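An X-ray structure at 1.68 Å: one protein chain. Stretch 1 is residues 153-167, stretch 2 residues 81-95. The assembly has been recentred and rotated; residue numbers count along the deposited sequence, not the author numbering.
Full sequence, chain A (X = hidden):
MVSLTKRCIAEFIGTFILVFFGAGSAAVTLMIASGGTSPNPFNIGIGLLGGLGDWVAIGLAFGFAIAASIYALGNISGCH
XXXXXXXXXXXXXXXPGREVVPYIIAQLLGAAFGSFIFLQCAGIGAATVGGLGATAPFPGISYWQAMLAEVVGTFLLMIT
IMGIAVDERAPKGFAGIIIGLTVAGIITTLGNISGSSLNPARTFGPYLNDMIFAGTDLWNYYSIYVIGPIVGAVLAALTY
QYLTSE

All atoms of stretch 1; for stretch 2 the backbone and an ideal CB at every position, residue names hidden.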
# COMPACT_ATOMS: atom_id res chain seq x y z
N GLY A 153 -0.29 13.61 -16.09
CA GLY A 153 0.37 12.60 -15.28
C GLY A 153 1.86 12.85 -15.10
O GLY A 153 2.38 12.77 -13.99
N THR A 154 2.55 13.18 -16.18
CA THR A 154 3.98 13.42 -16.08
C THR A 154 4.27 14.73 -15.35
O THR A 154 5.32 14.89 -14.74
CB THR A 154 4.66 13.41 -17.47
OG1 THR A 154 4.23 12.25 -18.20
CG2 THR A 154 6.17 13.34 -17.31
N PHE A 155 3.33 15.67 -15.42
CA PHE A 155 3.48 16.94 -14.71
C PHE A 155 3.56 16.64 -13.21
O PHE A 155 4.45 17.13 -12.52
CB PHE A 155 2.28 17.86 -14.99
CG PHE A 155 2.34 19.17 -14.25
CD1 PHE A 155 2.93 20.29 -14.84
CD2 PHE A 155 1.81 19.29 -12.97
CE1 PHE A 155 2.98 21.51 -14.15
CE2 PHE A 155 1.86 20.50 -12.28
CZ PHE A 155 2.45 21.61 -12.87
N LEU A 156 2.63 15.83 -12.71
CA LEU A 156 2.64 15.48 -11.29
C LEU A 156 3.93 14.77 -10.92
O LEU A 156 4.55 15.08 -9.90
CB LEU A 156 1.44 14.60 -10.92
CG LEU A 156 1.44 14.14 -9.46
CD1 LEU A 156 1.45 15.35 -8.53
CD2 LEU A 156 0.22 13.27 -9.18
N LEU A 157 4.33 13.80 -11.74
CA LEU A 157 5.56 13.06 -11.47
C LEU A 157 6.76 14.00 -11.36
O LEU A 157 7.51 13.95 -10.39
CB LEU A 157 5.83 12.04 -12.59
CG LEU A 157 7.21 11.36 -12.57
CD1 LEU A 157 7.43 10.65 -11.24
CD2 LEU A 157 7.31 10.37 -13.73
N MET A 158 6.94 14.86 -12.36
CA MET A 158 8.08 15.77 -12.37
C MET A 158 8.08 16.83 -11.27
O MET A 158 9.12 17.12 -10.69
CB MET A 158 8.20 16.45 -13.74
CG MET A 158 9.53 17.17 -13.98
SD MET A 158 10.95 16.04 -14.12
CE MET A 158 12.15 16.88 -13.13
N ILE A 159 6.92 17.41 -10.97
CA ILE A 159 6.88 18.43 -9.93
C ILE A 159 7.20 17.79 -8.57
O ILE A 159 7.78 18.43 -7.69
CB ILE A 159 5.52 19.18 -9.90
CG1 ILE A 159 5.71 20.55 -9.23
CG2 ILE A 159 4.46 18.37 -9.16
CD1 ILE A 159 4.53 21.49 -9.36
N THR A 160 6.84 16.52 -8.41
CA THR A 160 7.12 15.81 -7.17
C THR A 160 8.64 15.57 -7.11
O THR A 160 9.27 15.77 -6.07
CB THR A 160 6.37 14.46 -7.12
OG1 THR A 160 4.96 14.71 -7.17
CG2 THR A 160 6.70 13.70 -5.83
N ILE A 161 9.22 15.16 -8.24
CA ILE A 161 10.66 14.92 -8.29
C ILE A 161 11.42 16.21 -7.94
O ILE A 161 12.41 16.18 -7.21
CB ILE A 161 11.08 14.42 -9.70
CG1 ILE A 161 10.64 12.96 -9.87
CG2 ILE A 161 12.60 14.55 -9.88
CD1 ILE A 161 10.84 12.41 -11.28
N MET A 162 10.93 17.34 -8.43
CA MET A 162 11.57 18.63 -8.15
C MET A 162 11.55 18.93 -6.65
O MET A 162 12.56 19.32 -6.06
CB MET A 162 10.86 19.76 -8.89
CG MET A 162 11.04 19.76 -10.40
SD MET A 162 12.77 19.99 -10.91
CE MET A 162 13.03 21.71 -10.45
N GLY A 163 10.39 18.72 -6.03
CA GLY A 163 10.26 19.01 -4.61
C GLY A 163 10.94 18.06 -3.63
O GLY A 163 11.46 18.50 -2.61
N ILE A 164 10.96 16.76 -3.95
CA ILE A 164 11.53 15.78 -3.04
C ILE A 164 12.94 15.27 -3.38
O ILE A 164 13.63 14.74 -2.51
CB ILE A 164 10.58 14.56 -2.89
CG1 ILE A 164 10.90 13.79 -1.61
CG2 ILE A 164 10.73 13.62 -4.09
CD1 ILE A 164 10.71 14.61 -0.34
N ALA A 165 13.38 15.43 -4.62
CA ALA A 165 14.71 14.95 -5.00
C ALA A 165 15.68 16.03 -5.45
O ALA A 165 16.89 15.94 -5.20
CB ALA A 165 14.59 13.88 -6.09
N VAL A 166 15.17 17.06 -6.12
CA VAL A 166 16.00 18.14 -6.62
C VAL A 166 16.22 19.27 -5.62
O VAL A 166 17.36 19.70 -5.39
CB VAL A 166 15.39 18.74 -7.92
CG1 VAL A 166 16.25 19.90 -8.43
CG2 VAL A 166 15.30 17.66 -8.99
N ASP A 167 15.13 19.75 -5.02
CA ASP A 167 15.20 20.84 -4.06
C ASP A 167 16.12 20.54 -2.88
O ASP A 167 16.01 19.50 -2.23
CB ASP A 167 13.80 21.16 -3.53
CG ASP A 167 13.72 22.57 -2.95
OD1 ASP A 167 13.39 23.49 -3.72
OD2 ASP A 167 13.99 22.74 -1.75
N UNK A 81 15.97 7.02 -15.11
CA UNK A 81 15.27 5.92 -15.77
C UNK A 81 14.02 6.34 -16.53
O UNK A 81 13.05 5.58 -16.65
CB UNK A 81 14.89 4.87 -14.73
N UNK A 82 14.07 7.55 -17.09
CA UNK A 82 12.95 8.13 -17.82
C UNK A 82 13.47 9.31 -18.65
O UNK A 82 13.92 10.31 -18.10
CB UNK A 82 11.84 8.57 -16.86
N UNK A 83 13.40 9.21 -19.99
CA UNK A 83 13.87 10.31 -20.85
C UNK A 83 13.21 11.65 -20.54
O UNK A 83 13.84 12.70 -20.66
CB UNK A 83 13.62 9.96 -22.32
N UNK A 84 11.94 11.62 -20.14
CA UNK A 84 11.23 12.85 -19.81
C UNK A 84 11.79 13.51 -18.55
O UNK A 84 11.78 14.74 -18.44
CB UNK A 84 9.74 12.56 -19.63
N UNK A 85 12.27 12.71 -17.61
CA UNK A 85 12.84 13.25 -16.38
C UNK A 85 14.20 13.87 -16.70
O UNK A 85 14.52 14.96 -16.23
CB UNK A 85 12.97 12.16 -15.31
N UNK A 86 14.99 13.16 -17.50
CA UNK A 86 16.31 13.65 -17.90
C UNK A 86 16.17 15.00 -18.60
O UNK A 86 16.90 15.95 -18.30
CB UNK A 86 17.01 12.64 -18.81
N UNK A 87 15.22 15.09 -19.53
CA UNK A 87 14.98 16.33 -20.27
C UNK A 87 14.41 17.41 -19.35
O UNK A 87 14.78 18.58 -19.45
CB UNK A 87 14.03 16.08 -21.44
N UNK A 88 13.53 17.01 -18.43
CA UNK A 88 12.96 17.96 -17.50
C UNK A 88 14.04 18.61 -16.64
O UNK A 88 14.03 19.83 -16.44
CB UNK A 88 11.92 17.27 -16.62
N UNK A 89 14.96 17.80 -16.13
CA UNK A 89 16.05 18.30 -15.30
C UNK A 89 16.95 19.21 -16.12
O UNK A 89 17.41 20.25 -15.65
CB UNK A 89 16.86 17.14 -14.71
N UNK A 90 17.21 18.81 -17.36
CA UNK A 90 18.04 19.60 -18.26
C UNK A 90 17.42 20.98 -18.51
O UNK A 90 18.13 21.99 -18.52
CB UNK A 90 18.24 18.86 -19.58
N UNK A 91 16.10 21.02 -18.71
CA UNK A 91 15.41 22.27 -19.00
C UNK A 91 15.58 23.34 -17.91
O UNK A 91 15.45 24.53 -18.20
CB UNK A 91 13.92 21.99 -19.20
N UNK A 92 15.86 22.92 -16.68
CA UNK A 92 16.05 23.88 -15.60
C UNK A 92 17.50 23.88 -15.09
O UNK A 92 17.77 24.25 -13.95
CB UNK A 92 15.09 23.57 -14.45
N UNK A 93 18.41 23.46 -15.96
CA UNK A 93 19.84 23.42 -15.66
C UNK A 93 20.22 22.58 -14.45
O UNK A 93 21.09 22.96 -13.66
CB UNK A 93 20.35 24.85 -15.44
N UNK A 94 19.57 21.43 -14.30
CA UNK A 94 19.86 20.54 -13.18
C UNK A 94 20.55 19.27 -13.66
O UNK A 94 20.82 18.36 -12.88
CB UNK A 94 18.57 20.19 -12.43
N UNK A 95 20.83 19.21 -14.96
CA UNK A 95 21.51 18.07 -15.57
C UNK A 95 22.18 18.58 -16.84
O UNK A 95 21.55 19.27 -17.65
CB UNK A 95 20.54 16.92 -15.87

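Stretch 1 is helical through 166, and it offers stretch 2 a largely apolar flank, with the methyl of Thr154 at one end, followed by Leu157, Met158, Ile161, Met162 and Val166. The helix of stretch 2 that starts at 83 passes at 56° to it, the axes 10.7 Å apart at closest approach.

Position 81 has positive phi and psi (39/34), which glycine or asparagine tolerates most easily, and its CB lies beyond reach of stretch 1. The residue is Ile81. Position 82 stands right before the helix with phi/psi of -164/115, its CB pointing toward stretch 1, the place for a capping Asn, Asp, Ser or Thr. It is Asn82: OD1 accepts from the N of residue 84 at 2.9 Å, satisfying an amide that has no helical carbonyl a turn earlier, while Asn82 ND2 lies 3.9 Å from Leu157 CD2 and is hydrogen-bonded elsewhere in the structure. At 83, a phi of -55 suits most residues, proline among them, since the first turn does not need the amide hydrogen that proline lacks. Pro83 is found, out of reach of stretch 1.

The CB of 84 points toward stretch 1 and ends 4.3 Å from Thr154 CG2. A small residue fills this space adequately; Ala84 does so with its CB alone, methyl against methyl.

Position 85 points sideways, its ideal CB 4.5 Å from Met158 SD and 4.6 Å from Ile161 CD1. Val, Ile or Leu could all exploit these apolar neighbours. Val85, with chi1 in t, places CG2 3.7 Å from Ile161 CD1 and CG1 4.4 Å from Met158 SD.

Position 86 points away and 87 sideways; stretch 1 sets no limit at either, so polar or apolar side chains would do. They are Thr86 and Ile87, the latter's end leading away.

Position 88 is the most restrictive. A CB here would point toward stretch 1 and lie 2.9 Å from Met158 SD, a clash, so glycine is the natural choice. With Gly88 the methionine lies against bare backbone, Met158 CE 4.3 Å from Gly88 C.

At 89 the CB points sideways, 5.0 Å from Met158 CE, leaving room for a longer apolar chain such as Leu, Met or Ile. Leu89 brings its end nearer: CD2 packs 3.8 Å from Met158 CE and 3.6 Å from Val166 CG2, bridging residues two turns apart on stretch 1.

Positions 90 and 91 are out of reach, so stretch 1 would accept almost any side chain. Trp90 makes no contact with it; Ser91 OG turns back to donate to Gly88 O at 2.6 Å.

Position 92 points toward stretch 1; its ideal CB lies 4.9 Å from Met162 CE, and several apolar residues would serve. Val92 CG2 lies 4.1 Å from Met162 CE. Position 93 has a left-handed backbone (58/40), favourable to Gly or Asn; the occupant is Lys93, clear of stretch 1.

The CB of 94 lies 4.6 Å from Val166 CG1, and a long chain could pass this methyl toward the helix's last carbonyls. Lys94 does both: CD lies 3.9 Å from Val166 CG1, and Lys94 NZ donates to the O of a water at 2.6 Å, which in turn donates weakly to Val166 O. Position 95, extended and out of reach, leaves the choice open; it is Phe95.

Stretch 2 (81-95) INPAVTIGLWSVKKF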
# COMPACT_ATOMS: atom_id res chain seq x y z
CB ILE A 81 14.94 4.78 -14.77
CG1 ILE A 81 13.99 5.27 -13.67
CG2 ILE A 81 16.24 4.26 -14.14
CD1 ILE A 81 13.52 4.17 -12.71
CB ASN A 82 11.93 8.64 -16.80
CG ASN A 82 10.67 9.17 -17.44
OD1 ASN A 82 10.66 9.56 -18.61
ND2 ASN A 82 9.59 9.20 -16.67
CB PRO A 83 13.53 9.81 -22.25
CG PRO A 83 13.70 8.32 -22.12
CD PRO A 83 13.03 8.03 -20.79
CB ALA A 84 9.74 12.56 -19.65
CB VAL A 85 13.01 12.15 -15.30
CG1 VAL A 85 13.83 12.68 -14.12
CG2 VAL A 85 11.63 11.69 -14.82
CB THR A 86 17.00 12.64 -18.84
OG1 THR A 86 17.18 11.39 -18.16
CG2 THR A 86 18.37 13.15 -19.29
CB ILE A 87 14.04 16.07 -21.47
CG1 ILE A 87 14.76 15.20 -22.50
CG2 ILE A 87 13.60 17.40 -22.10
CD1 ILE A 87 13.90 14.74 -23.66
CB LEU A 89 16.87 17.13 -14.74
CG LEU A 89 16.15 16.22 -13.74
CD1 LEU A 89 17.00 14.98 -13.45
CD2 LEU A 89 15.87 16.99 -12.46
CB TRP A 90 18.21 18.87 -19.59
CG TRP A 90 18.76 19.73 -20.69
CD1 TRP A 90 20.06 20.14 -20.85
CD2 TRP A 90 18.02 20.33 -21.76
NE1 TRP A 90 20.17 20.96 -21.95
CE2 TRP A 90 18.93 21.09 -22.53
CE3 TRP A 90 16.67 20.29 -22.14
CZ2 TRP A 90 18.54 21.81 -23.66
CZ3 TRP A 90 16.28 21.01 -23.27
CH2 TRP A 90 17.21 21.76 -24.02
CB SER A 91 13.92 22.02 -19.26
OG SER A 91 13.21 21.71 -18.07
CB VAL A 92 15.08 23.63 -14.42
CG1 VAL A 92 13.66 23.99 -14.84
CG2 VAL A 92 15.15 22.17 -13.98
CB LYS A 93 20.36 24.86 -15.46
CG LYS A 93 19.94 25.80 -16.58
CD LYS A 93 20.34 25.26 -17.95
CE LYS A 93 19.78 26.12 -19.07
NZ LYS A 93 20.08 25.54 -20.41
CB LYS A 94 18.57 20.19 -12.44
CG LYS A 94 17.89 21.38 -11.77
CD LYS A 94 18.76 21.95 -10.66
CE LYS A 94 18.08 23.13 -9.99
NZ LYS A 94 18.93 23.67 -8.89
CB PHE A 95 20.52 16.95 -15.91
CG PHE A 95 21.18 15.65 -16.28
CD1 PHE A 95 21.89 14.92 -15.34
CD2 PHE A 95 21.09 15.16 -17.58
CE1 PHE A 95 22.50 13.71 -15.68
CE2 PHE A 95 21.70 13.95 -17.93
CZ PHE A 95 22.41 13.23 -16.98
O HOH W 1 18.14 22.70 -6.66
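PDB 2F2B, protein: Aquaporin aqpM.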